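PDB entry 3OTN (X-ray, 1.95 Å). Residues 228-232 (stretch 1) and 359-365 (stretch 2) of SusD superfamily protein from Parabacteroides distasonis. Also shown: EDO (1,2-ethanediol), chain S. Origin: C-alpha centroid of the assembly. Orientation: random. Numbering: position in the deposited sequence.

Stretch 1 228-232: EYTLF
Stretch 2, residues 359-365: RYTDVLL

An extended, irregular segment lies against the first turns of a helix, and no hydrogen bond joins the two. The segments are 129 or more residues apart in sequence wherever they touch, and together they bury 299 Å². The rule to read here is that one aromatic ring and one leucine can make up most of a small contact without a hydrogen bond between the two segments.

The helix runs from Y360 and continues beyond L365, with R359 at its N-cap position. R359 is still extended, at phi/psi -129/161; from Y360 to L365 the values stay near -60/-42. The first turn closes loosely, with weak bonds from D362 N to R359 O (3.2 Å) and from V363 N to R359 O (3.3 Å). Regular pairing follows, L364 N to Y360 O at 2.9 Å and L365 N to T361 O at 3.1 Å. In the other stretch, E228 sits at -92/-8, after which the chain stretches out: Y229 at -133/150, T230 at -138/150, L231 at -71/140 and F232 at -67/146. The closest CA atoms across the segments are those of Y229 and Y360, 6.6 Å apart.

Y360 covers the most surface. Its CA-to-CB bond points toward the extended segment, and chi1 of -166° (t) with chi2 of 49° lays the ring along that backbone. Over one face sits Y229 CB, 3.8 Å from the ring centroid and 17° off the normal, a CH-pi contact; the same CB is 3.7 Å from Y360 CD1. The main chain takes up more of the ring: Y229 O lies 3.6 Å from Y360 CE2, T230 C lies 3.7 Å from Y360 CD2, and L231 N approaches the ring edge, near its plane, at 3.8 Å from Y360 CD2. The ring thus meets backbone atoms as well as side chains. Its hydroxyl OH meets a 1,2-ethanediol, probably from the crystallisation liquor, and shares a hydrogen bond with its O2 at 3.0 Å.

L231 is the second anchor. Its CA-to-CB bond points sideways, but chi1 of -75° (m) and chi2 of 176° (t) bring the end of the side chain nearer the helix. The methyl CD2 makes the closest approaches, 4.0 Å from Y360 CD2, 3.6 Å from L364 CD1 and 3.3 Å from T361 OG1, and CD1 also lies 3.8 Å from L364 CD1. Y360 and T361, from the start of the helix, and L364, one turn later, therefore all approach the end of this side chain. The CA-to-CB bond of L364 points toward the extended segment, with chi1 -63° (m) and chi2 -169° (t), while T361 (chi1 -64°, m) has its hydroxyl satisfied elsewhere in the structure.

Y229 contributes its beta carbon rather than its ring to the closest side-chain approach. CA-to-CB points toward the helix, yet chi1 of -54° (m) and chi2 of -78° lead the end of the side chain away. T230, exposed and with chi1 49° (p), points its CA-to-CB bond away, leaving its backbone to make the contact.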

ATOM      1  N   GLU A 228       8.423   6.451 -19.116  1.00 28.84           N
ATOM      2  CA  GLU A 228       8.446   5.002 -18.989  1.00 30.04           C
ATOM      3  C   GLU A 228       7.137   4.437 -18.452  1.00 28.48           C
ATOM      4  O   GLU A 228       7.022   3.226 -18.346  1.00 26.06           O
ATOM      5  CB  GLU A 228       9.510   4.607 -17.983  1.00 30.45           C
ATOM      6  CG  GLU A 228      10.887   5.122 -18.333  1.00 41.44           C
ATOM      7  CD  GLU A 228      11.737   4.140 -19.075  1.00 41.98           C
ATOM      8  OE1 GLU A 228      11.206   3.134 -19.578  1.00 51.42           O
ATOM      9  OE2 GLU A 228      12.955   4.396 -19.147  1.00 48.22           O
ATOM     10  N   TYR A 229       6.218   5.307 -18.013  1.00 25.01           N
ATOM     11  CA  TYR A 229       4.920   4.890 -17.454  1.00 23.72           C
ATOM     12  C   TYR A 229       3.840   5.749 -18.112  1.00 24.76           C
ATOM     13  O   TYR A 229       4.081   6.910 -18.470  1.00 23.59           O
ATOM     14  CB  TYR A 229       4.872   5.049 -15.923  1.00 22.31           C
ATOM     15  CG  TYR A 229       6.020   4.337 -15.221  1.00 22.89           C
ATOM     16  CD1 TYR A 229       5.990   2.974 -15.032  1.00 23.25           C
ATOM     17  CD2 TYR A 229       7.178   5.027 -14.848  1.00 28.87           C
ATOM     18  CE1 TYR A 229       7.055   2.284 -14.452  1.00 26.98           C
ATOM     19  CE2 TYR A 229       8.252   4.361 -14.245  1.00 24.46           C
ATOM     20  CZ  TYR A 229       8.185   2.991 -14.052  1.00 26.89           C
ATOM     21  OH  TYR A 229       9.206   2.310 -13.448  1.00 25.33           O
ATOM     22  N   THR A 230       2.654   5.169 -18.241  1.00 23.60           N
ATOM     23  CA  THR A 230       1.505   5.822 -18.853  1.00 25.94           C
ATOM     24  C   THR A 230       0.291   5.497 -18.010  1.00 23.82           C
ATOM     25  O   THR A 230       0.251   4.452 -17.360  1.00 27.25           O
ATOM     26  CB  THR A 230       1.249   5.305 -20.297  1.00 28.88           C
ATOM     27  OG1 THR A 230       1.249   3.877 -20.277  1.00 34.27           O
ATOM     28  CG2 THR A 230       2.328   5.768 -21.249  1.00 28.05           C
ATOM     29  N   LEU A 231      -0.664   6.413 -17.981  1.00 21.95           N
ATOM     30  CA  LEU A 231      -1.919   6.201 -17.273  1.00 25.06           C
ATOM     31  C   LEU A 231      -2.779   5.162 -18.029  1.00 26.18           C
ATOM     32  O   LEU A 231      -2.838   5.167 -19.254  1.00 27.41           O
ATOM     33  CB  LEU A 231      -2.685   7.517 -17.147  1.00 26.83           C
ATOM     34  CG  LEU A 231      -2.187   8.538 -16.124  1.00 23.61           C
ATOM     35  CD1 LEU A 231      -3.035   9.836 -16.232  1.00 22.64           C
ATOM     36  CD2 LEU A 231      -2.220   7.987 -14.710  1.00 21.92           C
ATOM     37  N   PHE A 232      -3.432   4.275 -17.292  1.00 23.51           N
ATOM     38  CA  PHE A 232      -4.443   3.389 -17.879  1.00 22.95           C
ATOM     39  C   PHE A 232      -5.627   4.239 -18.308  1.00 21.45           C
ATOM     40  O   PHE A 232      -5.964   5.222 -17.654  1.00 22.84           O
ATOM     41  CB  PHE A 232      -4.958   2.358 -16.842  1.00 22.28           C
ATOM     42  CG  PHE A 232      -3.928   1.358 -16.420  1.00 21.47           C
ATOM     43  CD1 PHE A 232      -3.182   0.668 -17.363  1.00 22.56           C
ATOM     44  CD2 PHE A 232      -3.745   1.068 -15.073  1.00 16.20           C
ATOM     45  CE1 PHE A 232      -2.223  -0.288 -16.971  1.00 24.26           C
ATOM     46  CE2 PHE A 232      -2.785   0.110 -14.677  1.00 22.18           C
ATOM     47  CZ  PHE A 232      -2.033  -0.544 -15.622  1.00 21.19           C
ATOM     48  N   ARG A 359       1.987   2.624  -8.154  1.00 19.10           N
ATOM     49  CA  ARG A 359       1.573   2.776  -9.539  1.00 19.28           C
ATOM     50  C   ARG A 359       1.604   4.261  -9.922  1.00 17.27           C
ATOM     51  O   ARG A 359       1.668   5.130  -9.082  1.00 17.77           O
ATOM     52  CB  ARG A 359       0.209   2.144  -9.797  1.00 19.23           C
ATOM     53  CG  ARG A 359      -0.999   2.818  -9.142  1.00 19.46           C
ATOM     54  CD  ARG A 359      -2.210   2.026  -9.509  1.00 20.41           C
ATOM     55  NE  ARG A 359      -3.488   2.481  -8.927  1.00 18.94           N
ATOM     56  CZ  ARG A 359      -4.462   3.119  -9.580  1.00 17.63           C
ATOM     57  NH1 ARG A 359      -4.316   3.474 -10.858  1.00 22.44           N
ATOM     58  NH2 ARG A 359      -5.630   3.383  -8.960  1.00 17.84           N
ATOM     59  N   TYR A 360       1.632   4.526 -11.208  1.00 17.35           N
ATOM     60  CA  TYR A 360       1.816   5.885 -11.722  1.00 19.28           C
ATOM     61  C   TYR A 360       0.780   6.886 -11.257  1.00 20.57           C
ATOM     62  O   TYR A 360       1.130   8.053 -10.977  1.00 22.10           O
ATOM     63  CB  TYR A 360       1.838   5.819 -13.243  1.00 21.08           C
ATOM     64  CG  TYR A 360       2.338   7.025 -13.992  1.00 18.41           C
ATOM     65  CD1 TYR A 360       3.526   7.642 -13.651  1.00 21.11           C
ATOM     66  CD2 TYR A 360       1.678   7.455 -15.129  1.00 20.46           C
ATOM     67  CE1 TYR A 360       4.009   8.690 -14.397  1.00 21.28           C
ATOM     68  CE2 TYR A 360       2.150   8.500 -15.882  1.00 24.77           C
ATOM     69  CZ  TYR A 360       3.311   9.108 -15.516  1.00 24.81           C
ATOM     70  OH  TYR A 360       3.768  10.149 -16.251  1.00 27.12           O
ATOM     71  N   THR A 361      -0.481   6.471 -11.141  1.00 19.11           N
ATOM     72  CA  THR A 361      -1.520   7.424 -10.639  1.00 20.80           C
ATOM     73  C   THR A 361      -1.165   8.028  -9.272  1.00 20.14           C
ATOM     74  O   THR A 361      -1.290   9.242  -9.073  1.00 20.12           O
ATOM     75  CB  THR A 361      -2.941   6.827 -10.617  1.00 18.62           C
ATOM     76  OG1 THR A 361      -3.351   6.526 -11.949  1.00 18.90           O
ATOM     77  CG2 THR A 361      -3.967   7.816  -9.992  1.00 16.43           C
ATOM     78  N   ASP A 362      -0.679   7.187  -8.361  1.00 21.47           N
ATOM     79  CA  ASP A 362      -0.232   7.592  -7.025  1.00 22.66           C
ATOM     80  C   ASP A 362       0.923   8.585  -7.149  1.00 21.46           C
ATOM     81  O   ASP A 362       0.914   9.626  -6.515  1.00 19.68           O
ATOM     82  CB  ASP A 362       0.231   6.342  -6.266  1.00 24.02           C
ATOM     83  CG  ASP A 362       0.501   6.562  -4.764  1.00 31.15           C
ATOM     84  OD1 ASP A 362       0.357   7.684  -4.188  1.00 26.17           O
ATOM     85  OD2 ASP A 362       0.859   5.523  -4.140  1.00 36.13           O
ATOM     86  N   VAL A 363       1.866   8.292  -8.034  1.00 21.65           N
ATOM     87  CA  VAL A 363       3.031   9.158  -8.202  1.00 20.94           C
ATOM     88  C   VAL A 363       2.600  10.538  -8.735  1.00 19.87           C
ATOM     89  O   VAL A 363       3.101  11.541  -8.262  1.00 22.70           O
ATOM     90  CB  VAL A 363       4.111   8.546  -9.078  1.00 20.96           C
ATOM     91  CG1 VAL A 363       5.257   9.568  -9.310  1.00 21.67           C
ATOM     92  CG2 VAL A 363       4.652   7.270  -8.438  1.00 18.54           C
ATOM     93  N   LEU A 364       1.707  10.572  -9.721  1.00 18.62           N
ATOM     94  CA  LEU A 364       1.162  11.836 -10.237  1.00 18.66           C
ATOM     95  C   LEU A 364       0.483  12.687  -9.128  1.00 18.44           C
ATOM     96  O   LEU A 364       0.730  13.901  -9.001  1.00 19.44           O
ATOM     97  CB  LEU A 364       0.152  11.567 -11.350  1.00 20.41           C
ATOM     98  CG  LEU A 364       0.630  10.893 -12.647  1.00 22.90           C
ATOM     99  CD1 LEU A 364      -0.443  10.948 -13.730  1.00 16.22           C
ATOM    100  CD2 LEU A 364       1.915  11.544 -13.124  1.00 17.11           C
ATOM    101  N   LEU A 365      -0.347  12.050  -8.314  1.00 18.23           N
ATOM    102  CA  LEU A 365      -1.018  12.779  -7.240  1.00 18.26           C
ATOM    103  C   LEU A 365      -0.011  13.184  -6.146  1.00 19.47           C
ATOM    104  O   LEU A 365      -0.167  14.229  -5.550  1.00 23.02           O
ATOM    105  CB  LEU A 365      -2.160  11.950  -6.670  1.00 17.70           C
ATOM    106  CG  LEU A 365      -3.330  11.766  -7.647  1.00 18.18           C
ATOM    107  CD1 LEU A 365      -4.257  10.662  -7.128  1.00 22.38           C
ATOM    108  CD2 LEU A 365      -4.095  13.086  -7.784  1.00 19.12           C
TER
HETATM  109  C1  EDO S 632       1.590  14.073 -17.178  1.00 49.94           C
HETATM  110  O1  EDO S 632       0.800  15.206 -17.558  1.00 49.23           O
HETATM  111  C2  EDO S 632       0.714  12.828 -17.132  1.00 48.29           C
HETATM  112  O2  EDO S 632       1.497  11.683 -17.493  1.00 57.68           O